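Local coordinates for protein putative cytosine/guanine deaminase (Unidentified, PDB 2PAJ) that catalyses the zinc-dependent hydrolytic deamination of 2-amino-4-hydroxypteridines such as isoxanthopterin, releasing ammonium, at residues A235-L249 with C271-H285. Sequence-based numbering, arbitrary orientation.
Sequences AAVARRLGLRMHSHL and CGEHDWLGSDVWYAH. With ZN (zinc ion), chain B.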
ATOM      1  N   ALA A 235      -6.750 -20.680   5.727  1.00 56.32           N
ATOM      2  CA  ALA A 235      -6.144 -20.620   4.400  1.00 54.59           C
ATOM      3  C   ALA A 235      -7.119 -21.168   3.357  1.00 54.49           C
ATOM      4  O   ALA A 235      -7.269 -20.606   2.273  1.00 54.72           O
ATOM      5  CB  ALA A 235      -4.853 -21.430   4.386  1.00 53.48           C
ATOM      6  N   ALA A 236      -7.779 -22.268   3.708  1.00 53.50           N
ATOM      7  CA  ALA A 236      -8.740 -22.928   2.840  1.00 51.54           C
ATOM      8  C   ALA A 236      -9.907 -22.041   2.435  1.00 51.59           C
ATOM      9  O   ALA A 236     -10.386 -22.112   1.303  1.00 51.63           O
ATOM     10  CB  ALA A 236      -9.262 -24.175   3.518  1.00 47.27           C
ATOM     11  N   VAL A 237     -10.382 -21.220   3.361  1.00 51.08           N
ATOM     12  CA  VAL A 237     -11.508 -20.344   3.066  1.00 51.53           C
ATOM     13  C   VAL A 237     -11.094 -19.280   2.059  1.00 53.64           C
ATOM     14  O   VAL A 237     -11.805 -19.019   1.081  1.00 53.67           O
ATOM     15  CB  VAL A 237     -12.017 -19.660   4.334  1.00 51.57           C
ATOM     16  CG1 VAL A 237     -13.216 -18.793   4.017  1.00 49.72           C
ATOM     17  CG2 VAL A 237     -12.373 -20.709   5.365  1.00 52.93           C
ATOM     18  N   ALA A 238      -9.938 -18.667   2.313  1.00 54.03           N
ATOM     19  CA  ALA A 238      -9.393 -17.638   1.442  1.00 52.58           C
ATOM     20  C   ALA A 238      -9.263 -18.203   0.041  1.00 52.17           C
ATOM     21  O   ALA A 238      -9.762 -17.631  -0.922  1.00 53.32           O
ATOM     22  CB  ALA A 238      -8.031 -17.196   1.952  1.00 54.12           C
ATOM     23  N   ARG A 239      -8.591 -19.340  -0.066  1.00 50.78           N
ATOM     24  CA  ARG A 239      -8.393 -19.970  -1.360  1.00 51.22           C
ATOM     25  C   ARG A 239      -9.702 -20.389  -2.004  1.00 51.93           C
ATOM     26  O   ARG A 239      -9.855 -20.306  -3.221  1.00 52.43           O
ATOM     27  CB  ARG A 239      -7.453 -21.158  -1.216  1.00 48.38           C
ATOM     28  CG  ARG A 239      -6.058 -20.731  -0.797  1.00 46.97           C
ATOM     29  CD  ARG A 239      -5.022 -21.688  -1.323  1.00 45.59           C
ATOM     30  NE  ARG A 239      -3.677 -21.191  -1.086  1.00 46.20           N
ATOM     31  CZ  ARG A 239      -2.991 -21.368   0.031  1.00 45.30           C
ATOM     32  NH1 ARG A 239      -3.520 -22.040   1.031  1.00 49.08           N
ATOM     33  NH2 ARG A 239      -1.774 -20.867   0.148  1.00 48.20           N
ATOM     34  N   ARG A 240     -10.646 -20.821  -1.179  1.00 53.30           N
ATOM     35  CA  ARG A 240     -11.958 -21.225  -1.661  1.00 53.30           C
ATOM     36  C   ARG A 240     -12.694 -20.023  -2.256  1.00 53.24           C
ATOM     37  O   ARG A 240     -13.427 -20.158  -3.220  1.00 53.31           O
ATOM     38  CB  ARG A 240     -12.786 -21.801  -0.514  1.00 54.04           C
ATOM     39  CG  ARG A 240     -14.157 -22.289  -0.937  1.00 54.88           C
ATOM     40  CD  ARG A 240     -14.941 -22.805   0.241  1.00 55.34           C
ATOM     41  NE  ARG A 240     -15.454 -21.721   1.066  1.00 57.33           N
ATOM     42  CZ  ARG A 240     -15.339 -21.684   2.387  1.00 60.09           C
ATOM     43  NH1 ARG A 240     -14.717 -22.672   3.026  1.00 62.58           N
ATOM     44  NH2 ARG A 240     -15.857 -20.671   3.073  1.00 59.74           N
ATOM     45  N   LEU A 241     -12.504 -18.850  -1.663  1.00 53.95           N
ATOM     46  CA  LEU A 241     -13.143 -17.629  -2.145  1.00 53.50           C
ATOM     47  C   LEU A 241     -12.271 -16.902  -3.171  1.00 53.76           C
ATOM     48  O   LEU A 241     -12.635 -15.826  -3.643  1.00 53.33           O
ATOM     49  CB  LEU A 241     -13.437 -16.685  -0.976  1.00 53.99           C
ATOM     50  CG  LEU A 241     -14.518 -17.107   0.028  1.00 54.16           C
ATOM     51  CD1 LEU A 241     -14.612 -16.129   1.194  1.00 52.94           C
ATOM     52  CD2 LEU A 241     -15.832 -17.189  -0.705  1.00 54.03           C
ATOM     53  N   GLY A 242     -11.122 -17.490  -3.502  1.00 53.76           N
ATOM     54  CA  GLY A 242     -10.217 -16.884  -4.464  1.00 52.70           C
ATOM     55  C   GLY A 242      -9.571 -15.603  -3.962  1.00 53.35           C
ATOM     56  O   GLY A 242      -9.369 -14.656  -4.724  1.00 52.73           O
ATOM     57  N   LEU A 243      -9.240 -15.574  -2.675  1.00 52.33           N
ATOM     58  CA  LEU A 243      -8.617 -14.403  -2.070  1.00 51.25           C
ATOM     59  C   LEU A 243      -7.159 -14.682  -1.726  1.00 51.73           C
ATOM     60  O   LEU A 243      -6.745 -15.837  -1.656  1.00 50.73           O
ATOM     61  CB  LEU A 243      -9.346 -14.014  -0.781  1.00 48.53           C
ATOM     62  CG  LEU A 243     -10.846 -13.773  -0.763  1.00 47.50           C
ATOM     63  CD1 LEU A 243     -11.254 -13.434   0.651  1.00 45.27           C
ATOM     64  CD2 LEU A 243     -11.211 -12.650  -1.722  1.00 46.09           C
ATOM     65  N   ARG A 244      -6.387 -13.617  -1.508  1.00 51.88           N
ATOM     66  CA  ARG A 244      -4.981 -13.757  -1.136  1.00 51.81           C
ATOM     67  C   ARG A 244      -4.831 -13.676   0.383  1.00 52.36           C
ATOM     68  O   ARG A 244      -5.728 -13.204   1.085  1.00 52.18           O
ATOM     69  CB  ARG A 244      -4.130 -12.676  -1.802  1.00 51.38           C
ATOM     70  CG  ARG A 244      -4.170 -12.761  -3.303  1.00 48.95           C
ATOM     71  CD  ARG A 244      -2.908 -12.256  -3.934  1.00 47.81           C
ATOM     72  NE  ARG A 244      -2.844 -12.726  -5.310  1.00 48.80           N
ATOM     73  CZ  ARG A 244      -1.725 -12.842  -6.015  1.00 48.87           C
ATOM     74  NH1 ARG A 244      -0.555 -12.515  -5.478  1.00 47.62           N
ATOM     75  NH2 ARG A 244      -1.778 -13.308  -7.251  1.00 44.04           N
ATOM     76  N   MET A 245      -3.696 -14.151   0.887  1.00 52.61           N
ATOM     77  CA  MET A 245      -3.439 -14.153   2.323  1.00 51.00           C
ATOM     78  C   MET A 245      -2.261 -13.255   2.691  1.00 51.59           C
ATOM     79  O   MET A 245      -1.253 -13.205   1.983  1.00 53.12           O
ATOM     80  CB  MET A 245      -3.159 -15.575   2.782  1.00 49.57           C
ATOM     81  CG  MET A 245      -4.322 -16.543   2.595  1.00 48.15           C
ATOM     82  SD  MET A 245      -3.744 -18.214   2.386  1.00 44.04           S
ATOM     83  CE  MET A 245      -4.039 -18.385   0.738  1.00 47.49           C
ATOM     84  N   HIS A 246      -2.393 -12.548   3.809  1.00 49.24           N
ATOM     85  CA  HIS A 246      -1.351 -11.652   4.272  1.00 47.74           C
ATOM     86  C   HIS A 246      -1.287 -11.593   5.787  1.00 48.03           C
ATOM     87  O   HIS A 246      -2.310 -11.646   6.452  1.00 47.79           O
ATOM     88  CB  HIS A 246      -1.597 -10.256   3.709  1.00 46.10           C
ATOM     89  CG  HIS A 246      -0.710  -9.203   4.289  1.00 44.68           C
ATOM     90  ND1 HIS A 246      -1.186  -8.203   5.107  1.00 45.87           N
ATOM     91  CD2 HIS A 246       0.623  -8.999   4.180  1.00 44.02           C
ATOM     92  CE1 HIS A 246      -0.182  -7.427   5.477  1.00 45.14           C
ATOM     93  NE2 HIS A 246       0.926  -7.889   4.929  1.00 44.77           N
ATOM     94  N   SER A 247      -0.079 -11.481   6.334  1.00 49.40           N
ATOM     95  CA  SER A 247       0.088 -11.395   7.784  1.00 51.76           C
ATOM     96  C   SER A 247       1.467 -10.876   8.213  1.00 52.01           C
ATOM     97  O   SER A 247       2.399 -10.807   7.410  1.00 51.50           O
ATOM     98  CB  SER A 247      -0.155 -12.773   8.426  1.00 52.47           C
ATOM     99  OG  SER A 247      -0.092 -12.722   9.841  1.00 54.36           O
ATOM    100  N   HIS A 248       1.557 -10.488   9.485  1.00 52.22           N
ATOM    101  CA  HIS A 248       2.786 -10.018  10.107  1.00 54.25           C
ATOM    102  C   HIS A 248       3.543 -11.300  10.473  1.00 57.28           C
ATOM    103  O   HIS A 248       3.023 -12.137  11.210  1.00 56.84           O
ATOM    104  CB  HIS A 248       2.460  -9.260  11.398  1.00 53.61           C
ATOM    105  CG  HIS A 248       2.259  -7.783  11.225  1.00 54.72           C
ATOM    106  ND1 HIS A 248       1.319  -7.078  11.947  1.00 52.96           N
ATOM    107  CD2 HIS A 248       2.932  -6.866  10.491  1.00 55.12           C
ATOM    108  CE1 HIS A 248       1.423  -5.792  11.668  1.00 53.71           C
ATOM    109  NE2 HIS A 248       2.397  -5.635  10.789  1.00 54.83           N
ATOM    110  N   LEU A 249       4.753 -11.480   9.963  1.00 60.64           N
ATOM    111  CA  LEU A 249       5.493 -12.688  10.298  1.00 64.63           C
ATOM    112  C   LEU A 249       6.586 -12.386  11.297  1.00 67.75           C
ATOM    113  O   LEU A 249       7.683 -11.970  10.919  1.00 70.97           O
ATOM    114  CB  LEU A 249       6.103 -13.312   9.046  1.00 65.36           C
ATOM    115  CG  LEU A 249       6.544 -14.775   9.195  1.00 66.31           C
ATOM    116  CD1 LEU A 249       6.653 -15.391   7.817  1.00 66.08           C
ATOM    117  CD2 LEU A 249       7.875 -14.873   9.945  1.00 68.23           C
ATOM    118  N   CYS A 271       4.910 -22.053   8.695  1.00 54.81           N
ATOM    119  CA  CYS A 271       3.873 -21.491   7.833  1.00 54.07           C
ATOM    120  C   CYS A 271       3.631 -22.399   6.641  1.00 52.94           C
ATOM    121  O   CYS A 271       2.495 -22.611   6.234  1.00 51.84           O
ATOM    122  CB  CYS A 271       4.284 -20.110   7.336  1.00 52.82           C
ATOM    123  SG  CYS A 271       4.109 -18.834   8.569  1.00 56.43           S
ATOM    124  N   GLY A 272       4.709 -22.926   6.080  1.00 52.43           N
ATOM    125  CA  GLY A 272       4.573 -23.813   4.947  1.00 53.96           C
ATOM    126  C   GLY A 272       3.740 -25.022   5.319  1.00 54.80           C
ATOM    127  O   GLY A 272       2.799 -25.372   4.619  1.00 55.57           O
ATOM    128  N   GLU A 273       4.080 -25.644   6.444  1.00 55.49           N
ATOM    129  CA  GLU A 273       3.394 -26.829   6.929  1.00 54.37           C
ATOM    130  C   GLU A 273       1.930 -26.638   7.314  1.00 54.19           C
ATOM    131  O   GLU A 273       1.217 -27.609   7.564  1.00 53.40           O
ATOM    132  CB  GLU A 273       4.180 -27.417   8.099  1.00 54.34           C
ATOM    133  CG  GLU A 273       5.156 -28.491   7.646  1.00 58.12           C
ATOM    134  CD  GLU A 273       6.125 -28.927   8.721  1.00 59.59           C
ATOM    135  OE1 GLU A 273       5.687 -29.242   9.851  1.00 59.83           O
ATOM    136  OE2 GLU A 273       7.336 -28.967   8.425  1.00 61.11           O
ATOM    137  N   HIS A 274       1.482 -25.387   7.332  1.00 53.79           N
ATOM    138  CA  HIS A 274       0.106 -25.068   7.677  1.00 53.29           C
ATOM    139  C   HIS A 274      -0.608 -24.292   6.591  1.00 53.12           C
ATOM    140  O   HIS A 274      -1.436 -23.432   6.881  1.00 51.75           O
ATOM    141  CB  HIS A 274       0.076 -24.293   8.984  1.00 55.86           C
ATOM    142  CG  HIS A 274       0.567 -25.091  10.147  1.00 59.51           C
ATOM    143  ND1 HIS A 274      -0.276 -25.588  11.119  1.00 60.38           N
ATOM    144  CD2 HIS A 274       1.804 -25.553  10.449  1.00 58.97           C
ATOM    145  CE1 HIS A 274       0.421 -26.325  11.965  1.00 60.63           C
ATOM    146  NE2 HIS A 274       1.686 -26.319  11.581  1.00 58.40           N
ATOM    147  N   ASP A 275      -0.273 -24.609   5.342  1.00 53.04           N
ATOM    148  CA  ASP A 275      -0.880 -23.986   4.169  1.00 54.76           C
ATOM    149  C   ASP A 275      -0.786 -22.460   4.107  1.00 54.11           C
ATOM    150  O   ASP A 275      -1.706 -21.798   3.616  1.00 53.21           O
ATOM    151  CB  ASP A 275      -2.356 -24.399   4.064  1.00 57.33           C
ATOM    152  CG  ASP A 275      -2.544 -25.913   3.947  1.00 59.71           C
ATOM    153  OD1 ASP A 275      -1.949 -26.534   3.031  1.00 62.52           O
ATOM    154  OD2 ASP A 275      -3.291 -26.482   4.773  1.00 61.44           O
ATOM    155  N   TRP A 276       0.328 -21.901   4.581  1.00 52.79           N
ATOM    156  CA  TRP A 276       0.493 -20.455   4.579  1.00 51.40           C
ATOM    157  C   TRP A 276       1.666 -19.903   3.779  1.00 51.04           C
ATOM    158  O   TRP A 276       2.329 -18.951   4.196  1.00 51.60           O
ATOM    159  CB  TRP A 276       0.535 -19.911   6.015  1.00 50.03           C
ATOM    160  CG  TRP A 276      -0.784 -19.400   6.431  1.00 50.82           C
ATOM    161  CD1 TRP A 276      -1.861 -20.141   6.852  1.00 51.85           C
ATOM    162  CD2 TRP A 276      -1.249 -18.048   6.322  1.00 52.21           C
ATOM    163  NE1 TRP A 276      -2.968 -19.336   7.001  1.00 52.34           N
ATOM    164  CE2 TRP A 276      -2.627 -18.049   6.683  1.00 52.89           C
ATOM    165  CE3 TRP A 276      -0.643 -16.836   5.950  1.00 50.33           C
ATOM    166  CZ2 TRP A 276      -3.408 -16.878   6.681  1.00 53.19           C
ATOM    167  CZ3 TRP A 276      -1.415 -15.679   5.949  1.00 50.62           C
ATOM    168  CH2 TRP A 276      -2.788 -15.707   6.314  1.00 51.80           C
ATOM    169  N   LEU A 277       1.918 -20.505   2.625  1.00 49.33           N
ATOM    170  CA  LEU A 277       2.958 -20.041   1.719  1.00 48.57           C
ATOM    171  C   LEU A 277       2.364 -20.153   0.323  1.00 47.95           C
ATOM    172  O   LEU A 277       1.279 -20.700   0.147  1.00 47.66           O
ATOM    173  CB  LEU A 277       4.228 -20.898   1.803  1.00 49.43           C
ATOM    174  CG  LEU A 277       5.101 -20.936   3.065  1.00 49.11           C
ATOM    175  CD1 LEU A 277       6.417 -21.625   2.732  1.00 47.94           C
ATOM    176  CD2 LEU A 277       5.360 -19.539   3.588  1.00 48.69           C
ATOM    177  N   GLY A 278       3.078 -19.642  -0.669  1.00 48.80           N
ATOM    178  CA  GLY A 278       2.590 -19.687  -2.035  1.00 47.53           C
ATOM    179  C   GLY A 278       2.489 -18.286  -2.577  1.00 46.52           C
ATOM    180  O   GLY A 278       2.425 -17.338  -1.813  1.00 45.71           O
ATOM    181  N   SER A 279       2.479 -18.154  -3.896  1.00 47.91           N
ATOM    182  CA  SER A 279       2.397 -16.842  -4.535  1.00 49.97           C
ATOM    183  C   SER A 279       1.091 -16.180  -4.149  1.00 51.09           C
ATOM    184  O   SER A 279       0.820 -15.034  -4.497  1.00 52.60           O
ATOM    185  CB  SER A 279       2.477 -17.006  -6.048  1.00 50.53           C
ATOM    186  OG  SER A 279       1.677 -18.095  -6.465  1.00 50.31           O
ATOM    187  N   ASP A 280       0.302 -16.952  -3.414  1.00 52.12           N
ATOM    188  CA  ASP A 280      -1.015 -16.615  -2.889  1.00 52.30           C
ATOM    189  C   ASP A 280      -0.884 -15.650  -1.704  1.00 52.57           C
ATOM    190  O   ASP A 280      -1.701 -14.752  -1.511  1.00 52.84           O
ATOM    191  CB  ASP A 280      -1.633 -17.922  -2.376  1.00 54.26           C
ATOM    192  CG  ASP A 280      -3.033 -18.152  -2.863  1.00 57.10           C
ATOM    193  OD1 ASP A 280      -3.919 -17.334  -2.560  1.00 60.75           O
ATOM    194  OD2 ASP A 280      -3.255 -19.166  -3.552  1.00 59.94           O
ATOM    195  N   VAL A 281       0.166 -15.880  -0.917  1.00 50.37           N
ATOM    196  CA  VAL A 281       0.467 -15.153   0.314  1.00 49.52           C
ATOM    197  C   VAL A 281       1.659 -14.177   0.268  1.00 48.42           C
ATOM    198  O   VAL A 281       2.534 -14.297  -0.577  1.00 47.60           O
ATOM    199  CB  VAL A 281       0.768 -16.185   1.429  1.00 49.17           C
ATOM    200  CG1 VAL A 281       0.609 -15.563   2.803  1.00 48.34           C
ATOM    201  CG2 VAL A 281      -0.107 -17.401   1.247  1.00 47.56           C
ATOM    202  N   TRP A 282       1.677 -13.220   1.196  1.00 47.40           N
ATOM    203  CA  TRP A 282       2.780 -12.271   1.322  1.00 46.73           C
ATOM    204  C   TRP A 282       2.841 -11.754   2.772  1.00 47.29           C
ATOM    205  O   TRP A 282       1.816 -11.523   3.409  1.00 44.35           O
ATOM    206  CB  TRP A 282       2.663 -11.139   0.275  1.00 43.54           C
ATOM    207  CG  TRP A 282       1.999  -9.882   0.686  1.00 40.83           C
ATOM    208  CD1 TRP A 282       2.574  -8.799   1.284  1.00 40.86           C
ATOM    209  CD2 TRP A 282       0.635  -9.537   0.460  1.00 40.93           C
ATOM    210  NE1 TRP A 282       1.652  -7.795   1.436  1.00 39.81           N
ATOM    211  CE2 TRP A 282       0.449  -8.221   0.941  1.00 40.53           C
ATOM    212  CE3 TRP A 282      -0.455 -10.211  -0.105  1.00 41.29           C
ATOM    213  CZ2 TRP A 282      -0.787  -7.565   0.878  1.00 42.30           C
ATOM    214  CZ3 TRP A 282      -1.672  -9.564  -0.169  1.00 41.59           C
ATOM    215  CH2 TRP A 282      -1.830  -8.250   0.322  1.00 40.00           C
ATOM    216  N   TYR A 283       4.053 -11.608   3.301  1.00 49.82           N
ATOM    217  CA  TYR A 283       4.233 -11.157   4.680  1.00 51.31           C
ATOM    218  C   TYR A 283       4.875  -9.808   4.900  1.00 52.46           C
ATOM    219  O   TYR A 283       5.698  -9.348   4.112  1.00 52.76           O
ATOM    220  CB  TYR A 283       5.056 -12.158   5.479  1.00 50.78           C
ATOM    221  CG  TYR A 283       4.403 -13.500   5.656  1.00 51.76           C
ATOM    222  CD1 TYR A 283       4.661 -14.537   4.764  1.00 50.82           C
ATOM    223  CD2 TYR A 283       3.526 -13.739   6.722  1.00 50.64           C
ATOM    224  CE1 TYR A 283       4.078 -15.762   4.922  1.00 52.84           C
ATOM    225  CE2 TYR A 283       2.936 -14.967   6.890  1.00 49.24           C
ATOM    226  CZ  TYR A 283       3.218 -15.976   5.988  1.00 51.36           C
ATOM    227  OH  TYR A 283       2.658 -17.217   6.141  1.00 52.49           O
ATOM    228  N   ALA A 284       4.493  -9.202   6.018  1.00 54.29           N
ATOM    229  CA  ALA A 284       5.024  -7.923   6.454  1.00 56.33           C
ATOM    230  C   ALA A 284       5.905  -8.185   7.676  1.00 58.31           C
ATOM    231  O   ALA A 284       5.805  -9.227   8.321  1.00 56.66           O
ATOM    232  CB  ALA A 284       3.895  -6.976   6.829  1.00 54.52           C
ATOM    233  N   HIS A 285       6.767  -7.224   7.980  1.00 63.53           N
ATOM    234  CA  HIS A 285       7.667  -7.290   9.125  1.00 67.51           C
ATOM    235  C   HIS A 285       8.432  -8.595   9.261  1.00 68.17           C
ATOM    236  O   HIS A 285       8.518  -9.157  10.346  1.00 68.00           O
ATOM    237  CB  HIS A 285       6.883  -7.005  10.417  1.00 70.72           C
ATOM    238  CG  HIS A 285       6.242  -5.647  10.441  1.00 74.90           C
ATOM    239  ND1 HIS A 285       6.091  -4.877   9.303  1.00 76.21           N
ATOM    240  CD2 HIS A 285       5.684  -4.936  11.451  1.00 76.40           C
ATOM    241  CE1 HIS A 285       5.467  -3.753   9.610  1.00 75.71           C
ATOM    242  NE2 HIS A 285       5.207  -3.764  10.906  1.00 77.35           N
TER
HETATM  243 ZN    ZN B 493       2.386  -3.604  10.478  1.00 46.93          ZN
HETATM  244  O   HOH W   1      -6.206 -17.343  -3.637  1.00 46.81           O
HETATM  245  O   HOH W   2       1.875 -13.375  -6.523  1.00 48.08           O
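Two adjacent parallel strands of the amidohydrolase TIM barrel, 244-248 and 281-284, pair here and bring H248 and H285 of the zinc site together at their C-terminal ends. Parallel pairing follows from the 18° between strand directions and from backbone bonds that pass from M245 N to D280 O, W282 N to M245 O, A284 N to S247 O and L249 N to A284 O. H248 NE2 binds the zinc at 2.1 Å; the two side chains run side by side, their rings oblique to each other, with H248 NE2 over one face of the H285 ring, toward its rim. H76, H78 and D336 share the metal.

On the same sheet face as H248, H246 and W282 form an offset stack, the imidazole and the indole five-membered ring having centroids 4.2 Å apart and planes inclined by 27°. CG anti to the backbone N (chi1 171°) directs the H246 imidazole along the indole toward its five-membered ring, while CB, placed by the backbone, lies squarely above the six-membered ring, a CH-pi contact. The opposite face carries M245, whose CB and SD both lie over the W276 six-membered ring, a CH-pi and Met-aromatic pair with SD 4.5 Å from the centroid. Past the strand end, L249 CD1 lies over the centre of the Y283 ring, 3.5 Å from its centroid, a CH-pi contact, while Y283 OH donates to W276 O at 2.6 Å.

At the helix end, the extended R239 chain turns its guanidinium edge to the other segment: NH1 donates to D275 O at 3.2 Å, and NE makes a weak bond and salt bridge to D280 OD2 at 3.2 Å. A water links D280 OD1 to L243 O.

W276 NE1 reaches back to M231 O of helix 228-240, and W282 NE1 to T75 O. Strand 213-217 flanks 244-248, and strand 303-306 continues the barrel beyond 281-284.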